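Local atomic coordinates of oligopeptide ABC transporter, periplasmic oligopeptide-binding protein, putative (Thermotoga maritima MSB8, PDB entry 5IPW), a protein that probably binds oligopeptides in the periplasm as the solute-binding component of an ABC transporter that imports peptides. Residues I304-A309 / L596-I600; N375-F379 / D452-M456; W525-I530 / V552-D557; D516-W522 / H582-M588. One frame throughout, in Å; residues are numbered along the deposited sequence.

Interaction 1 of 4, residues I304-A309 / L596-I600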
loop_
_atom_site.group_PDB
_atom_site.type_symbol
_atom_site.label_atom_id
_atom_site.label_comp_id
_atom_site.label_asym_id
_atom_site.label_seq_id
_atom_site.Cartn_x
_atom_site.Cartn_y
_atom_site.Cartn_z
ATOM N N ILE A 304 -3.558 -15.740 5.963
ATOM C CA ILE A 304 -2.345 -16.346 6.512
ATOM C C ILE A 304 -1.433 -15.293 7.166
ATOM O O ILE A 304 -0.904 -15.519 8.256
ATOM C CB ILE A 304 -1.525 -17.066 5.405
ATOM C CG1 ILE A 304 -2.403 -17.901 4.460
ATOM C CG2 ILE A 304 -0.450 -17.950 6.017
ATOM C CD1 ILE A 304 -3.373 -18.832 5.144
ATOM N N GLY A 305 -1.264 -14.153 6.489
ATOM C CA GLY A 305 -0.314 -13.102 6.890
ATOM C C GLY A 305 -0.692 -12.205 8.069
ATOM O O GLY A 305 0.154 -11.460 8.574
ATOM N N GLY A 306 -1.955 -12.244 8.492
ATOM C CA GLY A 306 -2.386 -11.593 9.743
ATOM C C GLY A 306 -2.268 -12.534 10.933
ATOM O O GLY A 306 -1.925 -12.117 12.040
ATOM N N LEU A 307 -2.566 -13.809 10.688
ATOM C CA LEU A 307 -2.395 -14.870 11.673
ATOM C C LEU A 307 -0.914 -15.106 11.990
ATOM O O LEU A 307 -0.556 -15.332 13.147
ATOM C CB LEU A 307 -3.038 -16.174 11.173
ATOM C CG LEU A 307 -4.547 -16.152 10.882
ATOM C CD1 LEU A 307 -5.003 -17.481 10.293
ATOM C CD2 LEU A 307 -5.359 -15.812 12.125
ATOM N N GLY A 308 -0.061 -15.036 10.968
ATOM C CA GLY A 308 1.388 -15.199 11.140
ATOM C C GLY A 308 2.100 -14.148 11.991
ATOM O O GLY A 308 3.260 -14.342 12.379
ATOM N N ALA A 309 1.428 -13.028 12.262
ATOM C CA ALA A 309 1.911 -12.048 13.240
ATOM C C ALA A 309 1.978 -12.676 14.634
ATOM O O ALA A 309 2.960 -12.491 15.358
ATOM C CB ALA A 309 1.013 -10.818 13.254
ATOM N N LEU A 596 6.640 -9.706 10.661
ATOM C CA LEU A 596 6.553 -10.736 9.649
ATOM C C LEU A 596 5.095 -10.808 9.230
ATOM O O LEU A 596 4.208 -10.771 10.075
ATOM C CB LEU A 596 7.028 -12.082 10.202
ATOM C CG LEU A 596 7.873 -12.968 9.286
ATOM C CD1 LEU A 596 9.119 -12.260 8.769
ATOM C CD2 LEU A 596 8.274 -14.213 10.053
ATOM N N SER A 597 4.860 -10.872 7.923
ATOM C CA SER A 597 3.521 -11.020 7.351
ATOM C C SER A 597 3.595 -12.153 6.338
ATOM O O SER A 597 3.618 -11.914 5.133
ATOM C CB SER A 597 3.079 -9.718 6.674
ATOM O OG SER A 597 1.740 -9.812 6.215
ATOM N N PRO A 598 3.654 -13.395 6.829
ATOM C CA PRO A 598 4.061 -14.508 5.992
ATOM C C PRO A 598 2.985 -15.030 5.056
ATOM O O PRO A 598 1.791 -14.836 5.280
ATOM C CB PRO A 598 4.425 -15.585 7.010
ATOM C CG PRO A 598 3.495 -15.326 8.136
ATOM C CD PRO A 598 3.380 -13.828 8.210
ATOM N N ALA A 599 3.443 -15.698 4.010
ATOM C CA ALA A 599 2.572 -16.353 3.059
ATOM C C ALA A 599 3.047 -17.777 2.956
ATOM O O ALA A 599 4.121 -18.120 3.458
ATOM C CB ALA A 599 2.671 -15.676 1.701
ATOM N N ILE A 600 2.255 -18.612 2.306
ATOM C CA ILE A 600 2.700 -19.956 2.003
ATOM C C ILE A 600 2.483 -20.249 0.538
ATOM O O ILE A 600 1.604 -19.672 -0.099
ATOM C CB ILE A 600 2.011 -21.029 2.879
ATOM C CG1 ILE A 600 0.535 -21.209 2.510
ATOM C CG2 ILE A 600 2.151 -20.672 4.350
ATOM C CD1 ILE A 600 -0.104 -22.416 3.175
#
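The short helix 304-307 settles on the chain at 596-600 through two glycines, a serine hydroxyl, a proline ring and a pair of isoleucines. Ser597 points its CA-CB bond away from the helix, yet its t rotamer leaves OG where it donates a hydrogen bond to the carbonyl of Gly305 (Ser597 OG to Gly305 O, 3.3 Å); the same OG is also hydrogen-bonded to Trp301. Gly305 itself lies tight against the strand lead-in, with Gly305 CA 3.2 Å from Pro598 O, so that a CB there would be crowded by Ser597 OG and Pro598 O. Gly308 leaves still less room for a side chain: its CA sits 3.7 Å from CG of the C-gamma-endo ring of Pro598, and a CB would point at that ring and clash. Strand 599-602 runs between strands 299-300 and 326-333 in a mixed sheet, and helix 304-307, a few residues beyond strand 299-300, folds back over it; this is α/β packing within a family 5 solute-binding fold. At the strand end the contact turns apolar: Ile304, with both chi angles in m, directs its CB toward the strand and brings CG2 to 4.1 Å from CG2 of Ile600, whose chi1 is p and chi2 t. Leu317 of helix 311-324 touches both isoleucines, and Ile288 of helix 285-293 packs on Ile304. Toward the other end, Ala309 offers little more than its backbone, with Ala309 CA 4.1 Å from Leu596 O.

Interaction 2 of 4, residues N375-F379 / D452-M456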
loop_
_atom_site.group_PDB
_atom_site.type_symbol
_atom_site.label_atom_id
_atom_site.label_comp_id
_atom_site.label_asym_id
_atom_site.label_seq_id
_atom_site.Cartn_x
_atom_site.Cartn_y
_atom_site.Cartn_z
ATOM N N ASN A 375 11.907 -7.274 21.288
ATOM C CA ASN A 375 11.806 -8.283 20.240
ATOM C C ASN A 375 11.581 -9.666 20.858
ATOM O O ASN A 375 10.532 -10.275 20.655
ATOM C CB ASN A 375 13.090 -8.274 19.383
ATOM C CG ASN A 375 12.833 -8.543 17.907
ATOM O OD1 ASN A 375 11.734 -8.325 17.394
ATOM N ND2 ASN A 375 13.869 -8.993 17.209
ATOM N N GLU A 376 12.543 -10.117 21.662
ATOM C CA GLU A 376 12.552 -11.488 22.187
ATOM C C GLU A 376 11.275 -11.880 22.940
ATOM O O GLU A 376 10.713 -12.947 22.691
ATOM C CB GLU A 376 13.760 -11.729 23.111
ATOM C CG GLU A 376 15.147 -11.403 22.552
ATOM C CD GLU A 376 15.430 -12.004 21.185
ATOM O OE1 GLU A 376 14.984 -13.144 20.924
ATOM O OE2 GLU A 376 16.117 -11.338 20.376
ATOM N N ILE A 377 10.811 -11.027 23.853
ATOM C CA ILE A 377 9.748 -11.437 24.785
ATOM C C ILE A 377 8.356 -11.247 24.204
ATOM O O ILE A 377 7.545 -12.169 24.222
ATOM C CB ILE A 377 9.783 -10.687 26.138
ATOM C CG1 ILE A 377 11.214 -10.427 26.602
ATOM C CG2 ILE A 377 9.022 -11.466 27.205
ATOM C CD1 ILE A 377 11.590 -8.977 26.479
ATOM N N LEU A 378 8.081 -10.043 23.712
ATOM C CA LEU A 378 6.731 -9.683 23.263
ATOM C C LEU A 378 6.432 -10.192 21.864
ATOM O O LEU A 378 5.314 -10.620 21.567
ATOM C CB LEU A 378 6.543 -8.163 23.298
ATOM C CG LEU A 378 6.222 -7.579 24.672
ATOM C CD1 LEU A 378 6.275 -6.065 24.598
ATOM C CD2 LEU A 378 4.862 -8.049 25.177
ATOM N N PHE A 379 7.447 -10.125 21.014
ATOM C CA PHE A 379 7.326 -10.494 19.617
ATOM C C PHE A 379 7.752 -11.930 19.275
ATOM O O PHE A 379 7.434 -12.427 18.192
ATOM C CB PHE A 379 8.145 -9.517 18.793
ATOM C CG PHE A 379 7.524 -8.157 18.647
ATOM C CD1 PHE A 379 6.163 -8.016 18.410
ATOM C CD2 PHE A 379 8.315 -7.015 18.693
ATOM C CE1 PHE A 379 5.600 -6.766 18.259
ATOM C CE2 PHE A 379 7.755 -5.763 18.541
ATOM C CZ PHE A 379 6.397 -5.639 18.323
ATOM N N ASP A 452 2.017 -3.193 27.168
ATOM C CA ASP A 452 3.101 -4.163 27.381
ATOM C C ASP A 452 4.441 -3.656 26.869
ATOM O O ASP A 452 5.463 -3.790 27.542
ATOM C CB ASP A 452 2.786 -5.493 26.691
ATOM C CG ASP A 452 1.490 -6.104 27.167
ATOM O OD1 ASP A 452 1.006 -5.690 28.241
ATOM O OD2 ASP A 452 0.954 -6.991 26.469
ATOM N N VAL A 453 4.425 -3.074 25.676
ATOM C CA VAL A 453 5.643 -2.568 25.045
ATOM C C VAL A 453 6.318 -1.541 25.943
ATOM O O VAL A 453 7.492 -1.683 26.301
ATOM C CB VAL A 453 5.354 -1.905 23.680
ATOM C CG1 VAL A 453 6.641 -1.396 23.039
ATOM C CG2 VAL A 453 4.645 -2.875 22.743
ATOM N N TRP A 454 5.560 -0.512 26.308
ATOM C CA TRP A 454 6.121 0.643 27.001
ATOM C C TRP A 454 6.220 0.442 28.510
ATOM O O TRP A 454 7.028 1.105 29.166
ATOM C CB TRP A 454 5.339 1.897 26.619
ATOM C CG TRP A 454 5.531 2.191 25.171
ATOM C CD1 TRP A 454 4.757 1.753 24.134
ATOM C CD2 TRP A 454 6.608 2.929 24.584
ATOM N NE1 TRP A 454 5.272 2.197 22.943
ATOM C CE2 TRP A 454 6.408 2.921 23.191
ATOM C CE3 TRP A 454 7.716 3.609 25.103
ATOM C CZ2 TRP A 454 7.273 3.567 22.309
ATOM C CZ3 TRP A 454 8.577 4.254 24.224
ATOM C CH2 TRP A 454 8.353 4.224 22.846
ATOM N N THR A 455 5.435 -0.492 29.044
ATOM C CA THR A 455 5.642 -0.989 30.406
ATOM C C THR A 455 7.074 -1.503 30.593
ATOM O O THR A 455 7.667 -1.328 31.654
ATOM C CB THR A 455 4.658 -2.120 30.751
ATOM O OG1 THR A 455 3.316 -1.627 30.671
ATOM C CG2 THR A 455 4.904 -2.659 32.162
ATOM N N MET A 456 7.626 -2.132 29.564
ATOM C CA MET A 456 9.008 -2.587 29.609
ATOM C C MET A 456 9.969 -1.419 29.494
ATOM O O MET A 456 11.036 -1.441 30.094
ATOM C CB MET A 456 9.286 -3.593 28.497
ATOM C CG MET A 456 8.505 -4.891 28.637
ATOM S SD MET A 456 8.627 -5.962 27.190
ATOM C CE MET A 456 10.375 -5.830 26.833
#
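Apolar packing carries this contact, and Leu378 supplies most of it. Its m,t rotamer extends the side chain from helix 371-379 across to helix 448-462, where Leu378 CD1 lies 3.6 Å from Val453 CA, 4.0 Å from Val453 CG2 and 3.5 Å from Met456 SD. The other methyl group, Leu378 CD2, reaches the aliphatic base of Asp452 at 3.6 Å from its CB. Ile377 adds a second point of touch, with its CD1 3.4 Å from the terminal methyl CE of Met456. The Met456 side chain thus meets Leu378 through its sulfur and Ile377 through its methyl, the bend at chi3 (43°, p) turning CE toward the isoleucine. The two segments form a roughly antiparallel helix pair, the axes of these short segments at 148° and 10.8 Å apart at closest approach; helix 448-462 is the crossover between the parallel strands 440-445 and 467-472, a β-α-β unit of the mixed sheet. Polar interactions across the pair are absent: no hydrogen bond joins the segments. Polar groups on 452-456 turn to their own surroundings instead, Thr455 OG1 to the carbonyl of Val451 in the preceding turn and Trp454 NE1 to Ser339. Within 375-379 the backbone widens into a pi-type turn, closed by a weak hydrogen bond from Phe379 N to Asn375 O (3.1 Å), while the Phe379 ring packs on Ala338 and Val592.

Interaction 3 of 4, residues W525-I530 / V552-D557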
loop_
_atom_site.group_PDB
_atom_site.type_symbol
_atom_site.label_atom_id
_atom_site.label_comp_id
_atom_site.label_asym_id
_atom_site.label_seq_id
_atom_site.Cartn_x
_atom_site.Cartn_y
_atom_site.Cartn_z
ATOM N N TRP A 525 0.202 26.595 13.407
ATOM C CA TRP A 525 1.281 27.269 12.686
ATOM C C TRP A 525 1.567 26.659 11.316
ATOM O O TRP A 525 1.795 27.388 10.350
ATOM C CB TRP A 525 2.557 27.264 13.535
ATOM C CG TRP A 525 2.493 28.239 14.663
ATOM C CD1 TRP A 525 2.115 27.988 15.951
ATOM C CD2 TRP A 525 2.798 29.632 14.597
ATOM N NE1 TRP A 525 2.176 29.142 16.695
ATOM C CE2 TRP A 525 2.593 30.165 15.887
ATOM C CE3 TRP A 525 3.233 30.481 13.573
ATOM C CZ2 TRP A 525 2.808 31.512 16.179
ATOM C CZ3 TRP A 525 3.446 31.818 13.864
ATOM C CH2 TRP A 525 3.232 32.321 15.158
ATOM N N ILE A 526 1.556 25.329 11.239
ATOM C CA ILE A 526 1.770 24.618 9.978
ATOM C C ILE A 526 0.734 25.036 8.934
ATOM O O ILE A 526 1.053 25.206 7.760
ATOM C CB ILE A 526 1.719 23.087 10.181
ATOM C CG1 ILE A 526 2.938 22.627 10.982
ATOM C CG2 ILE A 526 1.677 22.353 8.843
ATOM C CD1 ILE A 526 2.765 21.276 11.631
ATOM N N SER A 527 -0.509 25.193 9.371
ATOM C CA SER A 527 -1.586 25.620 8.491
ATOM C C SER A 527 -1.423 27.099 8.118
ATOM O O SER A 527 -1.680 27.494 6.976
ATOM C CB SER A 527 -2.924 25.375 9.179
ATOM O OG SER A 527 -3.992 25.465 8.267
ATOM N N TYR A 528 -0.989 27.904 9.089
ATOM C CA TYR A 528 -0.673 29.319 8.866
ATOM C C TYR A 528 0.476 29.483 7.854
ATOM O O TYR A 528 0.431 30.364 6.991
ATOM C CB TYR A 528 -0.357 30.007 10.210
ATOM C CG TYR A 528 0.127 31.444 10.113
ATOM C CD1 TYR A 528 -0.550 32.383 9.333
ATOM C CD2 TYR A 528 1.249 31.869 10.823
ATOM C CE1 TYR A 528 -0.113 33.695 9.245
ATOM C CE2 TYR A 528 1.694 33.181 10.743
ATOM C CZ TYR A 528 1.008 34.090 9.951
ATOM O OH TYR A 528 1.435 35.395 9.857
ATOM N N TYR A 529 1.473 28.605 7.943
ATOM C CA TYR A 529 2.646 28.653 7.071
ATOM C C TYR A 529 2.295 28.321 5.627
ATOM O O TYR A 529 2.615 29.072 4.710
ATOM C CB TYR A 529 3.690 27.668 7.580
ATOM C CG TYR A 529 4.964 27.613 6.773
ATOM C CD1 TYR A 529 5.056 26.829 5.628
ATOM C CD2 TYR A 529 6.091 28.325 7.173
ATOM C CE1 TYR A 529 6.229 26.765 4.895
ATOM C CE2 TYR A 529 7.269 28.267 6.450
ATOM C CZ TYR A 529 7.336 27.486 5.313
ATOM O OH TYR A 529 8.509 27.428 4.591
ATOM N N ILE A 530 1.648 27.180 5.433
ATOM C CA ILE A 530 1.257 26.733 4.100
ATOM C C ILE A 530 0.399 27.805 3.447
ATOM O O ILE A 530 0.638 28.185 2.302
ATOM C CB ILE A 530 0.484 25.396 4.150
ATOM C CG1 ILE A 530 1.410 24.260 4.593
ATOM C CG2 ILE A 530 -0.110 25.053 2.786
ATOM C CD1 ILE A 530 0.681 23.033 5.097
ATOM N N VAL A 552 10.978 21.867 10.721
ATOM C CA VAL A 552 9.616 21.402 10.432
ATOM C C VAL A 552 9.030 22.148 9.235
ATOM O O VAL A 552 8.477 21.530 8.328
ATOM C CB VAL A 552 8.687 21.560 11.658
ATOM C CG1 VAL A 552 7.237 21.276 11.298
ATOM C CG2 VAL A 552 9.124 20.634 12.783
ATOM N N TYR A 553 9.147 23.473 9.227
ATOM C CA TYR A 553 8.685 24.271 8.086
ATOM C C TYR A 553 9.356 23.830 6.789
ATOM O O TYR A 553 8.816 24.042 5.701
ATOM C CB TYR A 553 8.964 25.761 8.299
ATOM C CG TYR A 553 8.057 26.488 9.279
ATOM C CD1 TYR A 553 6.722 26.119 9.459
ATOM C CD2 TYR A 553 8.528 27.589 9.994
ATOM C CE1 TYR A 553 5.902 26.804 10.342
ATOM C CE2 TYR A 553 7.714 28.278 10.875
ATOM C CZ TYR A 553 6.401 27.883 11.046
ATOM O OH TYR A 553 5.587 28.564 11.918
ATOM N N ARG A 554 10.542 23.238 6.916
ATOM C CA ARG A 554 11.301 22.747 5.771
ATOM C C ARG A 554 10.667 21.485 5.188
ATOM O O ARG A 554 10.500 21.373 3.970
ATOM C CB ARG A 554 12.765 22.489 6.176
ATOM C CG ARG A 554 13.805 23.010 5.190
ATOM C CD ARG A 554 13.524 24.438 4.729
ATOM N NE ARG A 554 13.010 25.291 5.807
ATOM C CZ ARG A 554 12.290 26.400 5.629
ATOM N NH1 ARG A 554 11.975 26.829 4.410
ATOM N NH2 ARG A 554 11.875 27.090 6.685
ATOM N N LEU A 555 10.312 20.542 6.061
ATOM C CA LEU A 555 9.606 19.321 5.647
ATOM C C LEU A 555 8.338 19.617 4.850
ATOM O O LEU A 555 7.977 18.856 3.956
ATOM C CB LEU A 555 9.251 18.452 6.855
ATOM C CG LEU A 555 10.367 17.575 7.411
ATOM C CD1 LEU A 555 9.940 16.964 8.734
ATOM C CD2 LEU A 555 10.757 16.481 6.429
ATOM N N VAL A 556 7.663 20.717 5.173
ATOM C CA VAL A 556 6.492 21.135 4.408
ATOM C C VAL A 556 6.926 21.485 2.994
ATOM O O VAL A 556 6.352 20.988 2.029
ATOM C CB VAL A 556 5.780 22.348 5.043
ATOM C CG1 VAL A 556 4.633 22.826 4.166
ATOM C CG2 VAL A 556 5.263 22.002 6.434
ATOM N N ASP A 557 7.947 22.333 2.883
ATOM C CA ASP A 557 8.474 22.773 1.587
ATOM C C ASP A 557 8.839 21.591 0.699
ATOM O O ASP A 557 8.520 21.576 -0.497
ATOM C CB ASP A 557 9.705 23.662 1.780
ATOM C CG ASP A 557 9.359 25.028 2.337
ATOM O OD1 ASP A 557 8.424 25.668 1.809
ATOM O OD2 ASP A 557 10.030 25.462 3.298
#
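Val556 lies at the apolar centre, its CB directed at helix 523-534: Val556 CG1 is 3.6 Å from Ile530 CG1 and 4.3 Å from Tyr529 CD1, and Val556 CG2 is 4.3 Å from Ile526 CG2. A looser touch between Ile526 CD1 and Val552 CG1 (4.5 Å) extends this patch. Next come the aromatic rings. Tyr529 and Tyr553 form an offset stack, centroids 4.3 Å apart and planes at 15°, with Tyr529 CD2 only 3.2 Å from Tyr553 CD1. Tyr529 is a knob in a hole made by Tyr553, Arg554, Val556 and Asp557. The helices cross at -49° with their axes 10.7 Å apart, a separation spanned by these large side chains. Beside the stack, Trp525 CE3 approaches Tyr553 OH at 3.5 Å; that hydroxyl is hydrogen-bonded to Glu547, and Trp525 NE1 to the carbonyl of Gly545, so both rings also tie into the linker before helix 550-564. At the polar edge Tyr529 OH donates a hydrogen bond to Asp557 OD2 (2.8 Å), and OD2 of this aspartate forms a salt bridge with Arg554 NH1 (2.6 Å). Glu550 gives the guanidinium a second acidic partner. A single carboxylate oxygen therefore serves two donors, one from each helix, and couples the central tyrosine, through its hydroxyl, to a charge network on helix 550-564.

Interaction 4 of 4, residues D516-W522 / H582-M588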
loop_
_atom_site.group_PDB
_atom_site.type_symbol
_atom_site.label_atom_id
_atom_site.label_comp_id
_atom_site.label_asym_id
_atom_site.label_seq_id
_atom_site.Cartn_x
_atom_site.Cartn_y
_atom_site.Cartn_z
ATOM N N ASP A 516 -0.449 13.839 12.159
ATOM C CA ASP A 516 0.070 12.792 13.020
ATOM C C ASP A 516 0.337 13.374 14.391
ATOM O O ASP A 516 0.514 14.576 14.542
ATOM C CB ASP A 516 1.367 12.204 12.476
ATOM C CG ASP A 516 1.808 10.982 13.255
ATOM O OD1 ASP A 516 1.215 9.901 13.038
ATOM O OD2 ASP A 516 2.719 11.102 14.105
ATOM N N PHE A 517 0.392 12.505 15.384
ATOM C CA PHE A 517 0.590 12.928 16.753
ATOM C C PHE A 517 1.829 13.785 16.967
ATOM O O PHE A 517 1.784 14.717 17.776
ATOM C CB PHE A 517 0.648 11.717 17.676
ATOM C CG PHE A 517 -0.596 10.893 17.652
ATOM C CD1 PHE A 517 -1.816 11.461 17.964
ATOM C CD2 PHE A 517 -0.554 9.555 17.306
ATOM C CE1 PHE A 517 -2.971 10.710 17.938
ATOM C CE2 PHE A 517 -1.709 8.797 17.279
ATOM C CZ PHE A 517 -2.917 9.373 17.601
ATOM N N TRP A 518 2.919 13.493 16.254
ATOM C CA TRP A 518 4.205 14.136 16.564
ATOM C C TRP A 518 4.219 15.639 16.286
ATOM O O TRP A 518 4.935 16.368 16.954
ATOM C CB TRP A 518 5.414 13.416 15.916
ATOM C CG TRP A 518 5.660 13.640 14.433
ATOM C CD1 TRP A 518 5.273 12.826 13.411
ATOM C CD2 TRP A 518 6.403 14.708 13.830
ATOM N NE1 TRP A 518 5.696 13.334 12.207
ATOM C CE2 TRP A 518 6.397 14.487 12.435
ATOM C CE3 TRP A 518 7.059 15.838 14.329
ATOM C CZ2 TRP A 518 7.006 15.365 11.529
ATOM C CZ3 TRP A 518 7.671 16.716 13.421
ATOM C CH2 TRP A 518 7.633 16.470 12.040
ATOM N N TYR A 519 3.410 16.109 15.340
ATOM C CA TYR A 519 3.328 17.545 15.085
ATOM C C TYR A 519 1.944 18.129 15.297
ATOM O O TYR A 519 1.676 19.240 14.851
ATOM C CB TYR A 519 3.818 17.878 13.675
ATOM C CG TYR A 519 3.021 17.274 12.546
ATOM C CD1 TYR A 519 1.914 17.926 12.016
ATOM C CD2 TYR A 519 3.400 16.068 11.983
ATOM C CE1 TYR A 519 1.197 17.379 10.971
ATOM C CE2 TYR A 519 2.693 15.515 10.938
ATOM C CZ TYR A 519 1.592 16.171 10.437
ATOM O OH TYR A 519 0.881 15.624 9.396
ATOM N N ILE A 520 1.080 17.411 16.003
ATOM C CA ILE A 520 -0.330 17.790 16.064
ATOM C C ILE A 520 -0.531 19.153 16.739
ATOM O O ILE A 520 -1.312 19.971 16.258
ATOM C CB ILE A 520 -1.203 16.680 16.707
ATOM C CG1 ILE A 520 -2.682 16.964 16.462
ATOM C CG2 ILE A 520 -0.933 16.523 18.192
ATOM C CD1 ILE A 520 -3.570 15.783 16.780
ATOM N N GLY A 521 0.203 19.406 17.819
ATOM C CA GLY A 521 0.201 20.713 18.472
ATOM C C GLY A 521 0.639 21.873 17.582
ATOM O O GLY A 521 0.206 23.002 17.787
ATOM N N TRP A 522 1.489 21.605 16.591
ATOM C CA TRP A 522 1.929 22.640 15.646
ATOM C C TRP A 522 0.985 22.863 14.455
ATOM O O TRP A 522 1.266 23.704 13.594
ATOM C CB TRP A 522 3.342 22.322 15.131
ATOM C CG TRP A 522 4.397 22.349 16.198
ATOM C CD1 TRP A 522 4.471 23.214 17.249
ATOM C CD2 TRP A 522 5.545 21.494 16.302
ATOM N NE1 TRP A 522 5.578 22.939 18.013
ATOM C CE2 TRP A 522 6.260 21.894 17.449
ATOM C CE3 TRP A 522 6.043 20.435 15.535
ATOM C CZ2 TRP A 522 7.443 21.267 17.853
ATOM C CZ3 TRP A 522 7.222 19.805 15.943
ATOM C CH2 TRP A 522 7.902 20.223 17.092
ATOM N N HIS A 582 14.291 13.998 9.430
ATOM C CA HIS A 582 13.794 13.067 10.449
ATOM C C HIS A 582 14.904 12.287 11.157
ATOM O O HIS A 582 14.670 11.665 12.196
ATOM C CB HIS A 582 12.811 12.061 9.830
ATOM C CG HIS A 582 11.405 12.564 9.723
ATOM N ND1 HIS A 582 10.441 12.276 10.666
ATOM C CD2 HIS A 582 10.797 13.325 8.781
ATOM C CE1 HIS A 582 9.301 12.841 10.310
ATOM N NE2 HIS A 582 9.489 13.482 9.171
ATOM N N ARG A 583 16.095 12.285 10.572
ATOM C CA ARG A 583 17.242 11.576 11.125
ATOM C C ARG A 583 17.917 12.432 12.179
ATOM O O ARG A 583 18.224 11.967 13.270
ATOM C CB ARG A 583 18.231 11.282 10.002
ATOM C CG ARG A 583 19.152 10.108 10.232
ATOM C CD ARG A 583 19.731 9.655 8.901
ATOM N NE ARG A 583 20.398 10.745 8.178
ATOM C CZ ARG A 583 20.567 10.809 6.856
ATOM N NH1 ARG A 583 20.114 9.851 6.053
ATOM N NH2 ARG A 583 21.189 11.856 6.328
ATOM N N GLU A 584 18.145 13.691 11.824
ATOM C CA GLU A 584 18.802 14.653 12.697
ATOM C C GLU A 584 17.924 15.047 13.896
ATOM O O GLU A 584 18.435 15.245 14.999
ATOM C CB GLU A 584 19.232 15.877 11.880
ATOM C CG GLU A 584 20.453 15.584 11.012
ATOM C CD GLU A 584 20.622 16.529 9.837
ATOM O OE1 GLU A 584 21.662 16.422 9.156
ATOM O OE2 GLU A 584 19.732 17.370 9.584
ATOM N N ASN A 585 16.616 15.153 13.668
ATOM C CA ASN A 585 15.631 15.309 14.741
ATOM C C ASN A 585 14.913 13.984 14.909
ATOM O O ASN A 585 14.565 13.354 13.927
ATOM C CB ASN A 585 14.609 16.375 14.383
ATOM C CG ASN A 585 15.248 17.675 13.926
ATOM O OD1 ASN A 585 15.341 18.627 14.692
ATOM N ND2 ASN A 585 15.685 17.723 12.669
ATOM N N LEU A 586 14.685 13.548 16.136
ATOM C CA LEU A 586 14.058 12.241 16.347
ATOM C C LEU A 586 12.671 12.367 16.964
ATOM O O LEU A 586 12.403 11.829 18.042
ATOM C CB LEU A 586 14.972 11.341 17.186
ATOM C CG LEU A 586 15.661 10.193 16.445
ATOM C CD1 LEU A 586 16.312 10.643 15.150
ATOM C CD2 LEU A 586 16.694 9.552 17.356
ATOM N N TRP A 587 11.784 13.057 16.248
ATOM C CA TRP A 587 10.429 13.325 16.737
ATOM C C TRP A 587 9.623 12.066 17.001
ATOM O O TRP A 587 8.778 12.047 17.888
ATOM C CB TRP A 587 9.675 14.178 15.746
ATOM C CG TRP A 587 10.247 15.519 15.579
ATOM C CD1 TRP A 587 10.361 16.492 16.528
ATOM C CD2 TRP A 587 10.772 16.065 14.374
ATOM N NE1 TRP A 587 10.928 17.614 15.982
ATOM C CE2 TRP A 587 11.189 17.380 14.658
ATOM C CE3 TRP A 587 10.928 15.569 13.075
ATOM C CZ2 TRP A 587 11.756 18.207 13.691
ATOM C CZ3 TRP A 587 11.487 16.388 12.114
ATOM C CH2 TRP A 587 11.898 17.694 12.427
ATOM N N MET A 588 9.869 11.020 16.216
ATOM C CA MET A 588 9.286 9.709 16.495
ATOM C C MET A 588 10.372 8.772 16.982
ATOM O O MET A 588 11.415 8.636 16.348
ATOM C CB MET A 588 8.615 9.129 15.249
ATOM C CG MET A 588 7.228 9.690 14.973
ATOM S SD MET A 588 6.516 9.122 13.415
ATOM C CE MET A 588 7.500 10.073 12.259
#
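A buried aromatic cluster of Trp518, Trp522, His582 and Trp587 joins the loop leading into helix 523-534 to the end of helix 568-584 and the turn that follows it. Trp518 takes the largest share. Its six-membered ring makes an offset stack on that of Trp587, centroids 4.5 Å apart and planes at 14°, with Trp518 CZ3 3.3 Å from Trp587 CD2. Trp522 presents its edge to the face of Trp587 in an offset edge-to-face pair (planes at 82°; Trp522 CH2 to Trp587 NE1, 4.1 Å). His582 meets Trp518 obliquely, with His582 CE1 3.6 Å from Trp518 CZ2. Met588 adds a Met-aromatic contact: its SD lies 4.7 Å from the centroid of the Trp518 five-membered ring, and Met588 CE is 3.7 Å from Trp518 CD1. At the loop's start, Asp516 OD2 accepts from Trp518 N (3.2 Å) in an Asx turn, while Asp516 OD1 forms a salt bridge with Arg340. No hydrogen bond links the two segments, so ring stacking and sulfur contact hold them together, while the ring nitrogens Trp518 NE1 and His582 NE2 are satisfied by the backbone carbonyls of Val506 and Ile507, outside the two segments.

How the interactions relate
Interactions 3 and 4 form one continuous packed region, their centres 13 Å apart. Ile526 CD1 meets Tyr519 CD1 at 3.5 Å, Leu555 CD1 meets His582 NE2 at 3.5 Å, and Val552 CG2 lies 3.7 Å from Trp587 CZ2, so helix 550-564 has interaction 3 along one flank and the aromatic cluster along another. In sequence, interaction 4 encloses interaction 3, and interaction 1 spans all the others. Interaction 2 does not touch its neighbours: its nearest atoms are about 5 Å from interaction 1 and about 8 Å from interaction 4. Interactions 1 and 3 lie on opposite sides of the chain's centre, about 39 Å apart between centres.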